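Local coordinates for protein dimethyl-sulfide monooxygenase (Hyphomicrobium sulfonivorans, PDB 6AK1) that catalyses the flavin-dependent oxidation of dimethyl sulfide to methanethiol and formaldehyde with NADH and oxygen, as the large subunit of a two-component monooxygenase, at residues A[11-23]-A[74-86]. Sequence-based numbering, arbitrary orientation.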
loop_
_atom_site.group_PDB
_atom_site.type_symbol
_atom_site.label_atom_id
_atom_site.label_comp_id
_atom_site.label_asym_id
_atom_site.label_seq_id
_atom_site.Cartn_x
_atom_site.Cartn_y
_atom_site.Cartn_z
ATOM N N ASP A 11 5.133 0.980 6.310
ATOM C CA ASP A 11 4.887 0.840 7.742
ATOM C C ASP A 11 3.530 0.156 7.924
ATOM O O ASP A 11 2.851 -0.186 6.957
ATOM C CB ASP A 11 4.956 2.210 8.443
ATOM C CG ASP A 11 5.423 2.120 9.909
ATOM O OD1 ASP A 11 5.070 1.174 10.637
ATOM O OD2 ASP A 11 6.133 3.026 10.362
ATOM N N MET A 12 3.146 -0.057 9.176
ATOM C CA MET A 12 1.882 -0.696 9.500
ATOM C C MET A 12 1.566 -0.299 10.931
ATOM O O MET A 12 2.474 -0.009 11.698
ATOM C CB MET A 12 1.972 -2.225 9.331
ATOM C CG MET A 12 0.706 -3.005 9.652
ATOM S SD MET A 12 0.802 -4.751 9.101
ATOM C CE MET A 12 -0.465 -5.471 10.117
ATOM N N THR A 13 0.282 -0.237 11.287
ATOM C CA THR A 13 -0.070 0.259 12.619
ATOM C C THR A 13 0.060 -0.870 13.650
ATOM O O THR A 13 -0.886 -1.237 14.348
ATOM C CB THR A 13 -1.471 0.866 12.628
ATOM O OG1 THR A 13 -1.719 1.566 11.400
ATOM C CG2 THR A 13 -1.606 1.838 13.796
ATOM N N CYS A 14 1.273 -1.419 13.725
ATOM C CA CYS A 14 1.585 -2.558 14.581
ATOM C C CYS A 14 3.075 -2.515 14.914
ATOM O O CYS A 14 3.795 -1.625 14.467
ATOM C CB CYS A 14 1.225 -3.876 13.898
ATOM S SG CYS A 14 2.296 -4.261 12.500
ATOM N N VAL A 15 3.547 -3.516 15.667
ATOM C CA VAL A 15 4.927 -3.509 16.151
ATOM C C VAL A 15 5.861 -4.209 15.161
ATOM O O VAL A 15 6.732 -3.571 14.560
ATOM C CB VAL A 15 5.019 -4.149 17.547
ATOM C CG1 VAL A 15 6.472 -4.174 18.026
ATOM C CG2 VAL A 15 4.124 -3.402 18.558
ATOM N N SER A 16 5.714 -5.523 14.996
ATOM C CA SER A 16 6.542 -6.285 14.058
ATOM C C SER A 16 5.805 -6.414 12.727
ATOM O O SER A 16 4.751 -7.058 12.648
ATOM C CB SER A 16 6.882 -7.655 14.628
ATOM O OG SER A 16 7.688 -7.552 15.797
ATOM N N HIS A 17 6.367 -5.811 11.682
ATOM C CA HIS A 17 5.717 -5.739 10.382
ATOM C C HIS A 17 6.359 -6.717 9.408
ATOM O O HIS A 17 5.779 -7.754 9.078
ATOM C CB HIS A 17 5.798 -4.305 9.837
ATOM C CG HIS A 17 5.083 -4.099 8.541
ATOM N ND1 HIS A 17 5.344 -3.025 7.713
ATOM C CD2 HIS A 17 4.106 -4.817 7.932
ATOM C CE1 HIS A 17 4.563 -3.095 6.646
ATOM N NE2 HIS A 17 3.805 -4.175 6.752
ATOM N N GLN A 18 7.544 -6.372 8.923
ATOM C CA GLN A 18 8.320 -7.228 8.038
ATOM C C GLN A 18 9.518 -7.879 8.729
ATOM O O GLN A 18 10.190 -8.709 8.105
ATOM C CB GLN A 18 8.797 -6.430 6.819
ATOM C CG GLN A 18 7.676 -5.818 5.990
ATOM C CD GLN A 18 6.808 -6.869 5.277
ATOM O OE1 GLN A 18 5.592 -6.930 5.478
ATOM N NE2 GLN A 18 7.430 -7.682 4.439
ATOM N N SER A 19 9.789 -7.551 10.001
ATOM C CA SER A 19 10.941 -8.075 10.731
ATOM C C SER A 19 10.512 -8.585 12.100
ATOM O O SER A 19 9.637 -7.999 12.746
ATOM C CB SER A 19 12.023 -7.005 10.919
ATOM O OG SER A 19 12.640 -6.679 9.681
ATOM N N ALA A 20 11.159 -9.658 12.560
ATOM C CA ALA A 20 10.802 -10.316 13.813
ATOM C C ALA A 20 11.868 -10.054 14.869
ATOM O O ALA A 20 13.060 -10.149 14.578
ATOM C CB ALA A 20 10.629 -11.823 13.602
ATOM N N GLY A 21 11.441 -9.726 16.092
ATOM C CA GLY A 21 12.352 -9.515 17.200
ATOM C C GLY A 21 13.105 -8.192 17.228
ATOM O O GLY A 21 13.527 -7.763 18.313
ATOM N N THR A 22 13.278 -7.515 16.086
ATOM C CA THR A 22 14.055 -6.274 16.054
ATOM C C THR A 22 13.384 -5.101 16.774
ATOM O O THR A 22 14.038 -4.067 16.969
ATOM C CB THR A 22 14.361 -5.875 14.613
ATOM O OG1 THR A 22 13.143 -5.770 13.881
ATOM C CG2 THR A 22 15.279 -6.906 13.933
ATOM N N TRP A 23 12.114 -5.226 17.177
ATOM C CA TRP A 23 11.515 -4.218 18.044
ATOM C C TRP A 23 12.190 -4.164 19.402
ATOM O O TRP A 23 12.036 -3.177 20.129
ATOM C CB TRP A 23 10.029 -4.494 18.238
ATOM C CG TRP A 23 9.748 -5.775 18.953
ATOM C CD1 TRP A 23 9.597 -7.027 18.394
ATOM C CD2 TRP A 23 9.576 -5.945 20.365
ATOM N NE1 TRP A 23 9.326 -7.951 19.378
ATOM C CE2 TRP A 23 9.324 -7.319 20.595
ATOM C CE3 TRP A 23 9.614 -5.074 21.460
ATOM C CZ2 TRP A 23 9.100 -7.833 21.875
ATOM C CZ3 TRP A 23 9.395 -5.589 22.733
ATOM C CH2 TRP A 23 9.142 -6.957 22.927
ATOM N N LEU A 74 1.624 -13.300 19.045
ATOM C CA LEU A 74 1.437 -12.392 20.177
ATOM C C LEU A 74 2.748 -12.143 20.923
ATOM O O LEU A 74 3.011 -11.019 21.376
ATOM C CB LEU A 74 0.385 -12.958 21.136
ATOM C CG LEU A 74 -1.062 -12.902 20.645
ATOM C CD1 LEU A 74 -1.957 -13.877 21.445
ATOM C CD2 LEU A 74 -1.614 -11.470 20.724
ATOM N N ARG A 75 3.578 -13.181 21.073
ATOM C CA ARG A 75 4.788 -13.043 21.883
ATOM C C ARG A 75 5.790 -12.094 21.240
ATOM O O ARG A 75 6.488 -11.357 21.942
ATOM C CB ARG A 75 5.425 -14.414 22.134
ATOM C CG ARG A 75 4.628 -15.272 23.111
ATOM C CD ARG A 75 5.240 -16.689 23.287
ATOM N NE ARG A 75 6.592 -16.660 23.856
ATOM C CZ ARG A 75 6.843 -16.551 25.157
ATOM N NH1 ARG A 75 5.839 -16.447 26.020
ATOM N NH2 ARG A 75 8.098 -16.528 25.598
ATOM N N ASP A 76 5.880 -12.093 19.914
ATOM C CA ASP A 76 6.763 -11.184 19.198
ATOM C C ASP A 76 6.004 -10.032 18.524
ATOM O O ASP A 76 6.592 -9.285 17.733
ATOM C CB ASP A 76 7.584 -11.977 18.174
ATOM C CG ASP A 76 8.675 -11.150 17.523
ATOM O OD1 ASP A 76 9.408 -10.454 18.249
ATOM O OD2 ASP A 76 8.774 -11.176 16.284
ATOM N N ALA A 77 4.714 -9.869 18.828
ATOM C CA ALA A 77 3.906 -8.763 18.309
ATOM C C ALA A 77 3.937 -8.703 16.785
ATOM O O ALA A 77 4.017 -7.622 16.188
ATOM C CB ALA A 77 4.345 -7.420 18.907
ATOM N N ASP A 78 3.838 -9.875 16.148
ATOM C CA ASP A 78 3.893 -10.008 14.688
ATOM C C ASP A 78 2.526 -9.669 14.093
ATOM O O ASP A 78 1.659 -10.532 13.918
ATOM C CB ASP A 78 4.351 -11.409 14.301
ATOM C CG ASP A 78 5.682 -11.765 14.938
ATOM O OD1 ASP A 78 6.703 -11.135 14.578
ATOM O OD2 ASP A 78 5.695 -12.636 15.836
ATOM N N GLN A 79 2.355 -8.376 13.778
ATOM C CA GLN A 79 1.143 -7.785 13.208
ATOM C C GLN A 79 -0.069 -7.971 14.117
ATOM O O GLN A 79 -1.213 -7.852 13.672
ATOM C CB GLN A 79 0.893 -8.322 11.790
ATOM C CG GLN A 79 2.064 -7.979 10.834
ATOM C CD GLN A 79 1.753 -8.243 9.359
ATOM O OE1 GLN A 79 0.591 -8.392 8.970
ATOM N NE2 GLN A 79 2.802 -8.311 8.533
ATOM N N VAL A 80 0.173 -8.255 15.396
ATOM C CA VAL A 80 -0.837 -8.167 16.432
ATOM C C VAL A 80 -0.128 -7.673 17.701
ATOM O O VAL A 80 0.931 -8.178 18.050
ATOM C CB VAL A 80 -1.571 -9.523 16.656
ATOM C CG1 VAL A 80 -0.603 -10.631 17.093
ATOM C CG2 VAL A 80 -2.715 -9.360 17.675
ATOM N N PRO A 81 -0.679 -6.647 18.374
ATOM C CA PRO A 81 -1.884 -5.871 18.044
ATOM C C PRO A 81 -1.742 -5.038 16.775
ATOM O O PRO A 81 -0.633 -4.682 16.394
ATOM C CB PRO A 81 -2.065 -4.959 19.268
ATOM C CG PRO A 81 -0.672 -4.842 19.856
ATOM C CD PRO A 81 -0.050 -6.190 19.630
ATOM N N VAL A 82 -2.858 -4.744 16.112
ATOM C CA VAL A 82 -2.844 -3.881 14.936
ATOM C C VAL A 82 -4.017 -2.908 15.046
ATOM O O VAL A 82 -5.157 -3.324 15.274
ATOM C CB VAL A 82 -2.898 -4.692 13.626
ATOM C CG1 VAL A 82 -4.048 -5.659 13.656
ATOM C CG2 VAL A 82 -2.997 -3.763 12.399
ATOM N N ASN A 83 -3.728 -1.615 14.934
ATOM C CA ASN A 83 -4.760 -0.593 14.992
ATOM C C ASN A 83 -5.206 -0.178 13.588
ATOM O O ASN A 83 -4.564 -0.482 12.577
ATOM C CB ASN A 83 -4.266 0.623 15.780
ATOM C CG ASN A 83 -4.338 0.403 17.280
ATOM O OD1 ASN A 83 -4.751 -0.664 17.738
ATOM N ND2 ASN A 83 -3.931 1.409 18.053
ATOM N N ASP A 84 -6.339 0.502 13.545
ATOM C CA ASP A 84 -6.924 1.013 12.312
ATOM C C ASP A 84 -5.996 2.044 11.675
ATOM O O ASP A 84 -5.649 3.038 12.325
ATOM C CB ASP A 84 -8.293 1.603 12.664
ATOM C CG ASP A 84 -8.897 2.467 11.568
ATOM O OD1 ASP A 84 -8.613 2.283 10.360
ATOM O OD2 ASP A 84 -9.705 3.349 11.942
ATOM N N PRO A 85 -5.558 1.840 10.428
ATOM C CA PRO A 85 -4.584 2.762 9.819
ATOM C C PRO A 85 -5.155 4.111 9.428
ATOM O O PRO A 85 -4.365 4.994 9.052
ATOM C CB PRO A 85 -4.116 1.999 8.570
ATOM C CG PRO A 85 -5.327 1.221 8.173
ATOM C CD PRO A 85 -5.931 0.755 9.505
ATOM N N PHE A 86 -6.485 4.290 9.450
ATOM C CA PHE A 86 -7.064 5.616 9.249
ATOM C C PHE A 86 -6.834 6.520 10.448
ATOM O O PHE A 86 -6.986 7.740 10.332
ATOM C CB PHE A 86 -8.574 5.517 8.995
ATOM C CG PHE A 86 -8.948 4.985 7.634
ATOM C CD1 PHE A 86 -8.755 3.649 7.314
ATOM C CD2 PHE A 86 -9.547 5.816 6.691
ATOM C CE1 PHE A 86 -9.127 3.149 6.059
ATOM C CE2 PHE A 86 -9.926 5.323 5.438
ATOM C CZ PHE A 86 -9.710 3.986 5.122
HETATM O O HOH W 1 1.988 -5.497 16.860
#
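Two loops meet lengthwise, joined by backbone and side-chain hydrogen bonds, at the C-terminal end of strand 6-12 of the TIM barrel, where Ser-16 is bridged to Asp-78 at the Schellman motif, with Ala-77 as its C-prime residue, that ends helix 71-75. Ser-16 N donates to Ala-77 O, and Ser-16 O receives Gln-79 N in its carbonyl plane. The Ser-16 hydroxyl, set beside its own backbone N (chi1 -64°), turns back to donate to Asp-76 O at 2.8 Å, the bond running almost in line with that C=O. Farther along, Asn-83 N reaches Thr-13 O at 2.9 Å, and between these anchors one water accepts from Val-15 N and donates to Ala-77 O and Pro-81 O.

The carboxylate of Asp-76 takes Trp-23 NE1 on OD1 at 2.7 Å; the donor lies above the carboxylate plane, yet the oxygen stays in the indole plane. Gly-21 N adds weak bonds to both carboxylate oxygens.

Gln-79 extends from its CG across Met-12 at about a right angle, with Met-12 CE 3.3 Å from Gln-79 OE1. Its NE2 donates to His-17 O at 3.1 Å, while OE1 is hydrogen-bonded to the Tyr-63 hydroxyl. Cutting Gln-79 back to an alanine is likely to leave His-17 O and the Tyr-63 hydroxyl without these partners and to remove part of the packing on the Met-12 methyl. Val-82 also packs against that methyl and touches Asp-58, a probable FMN ligand by similarity. Main-chain polar groups of two irregular loops are thus paired with each other and with side chains, which probably helps to fix their conformation beside the likely flavin site.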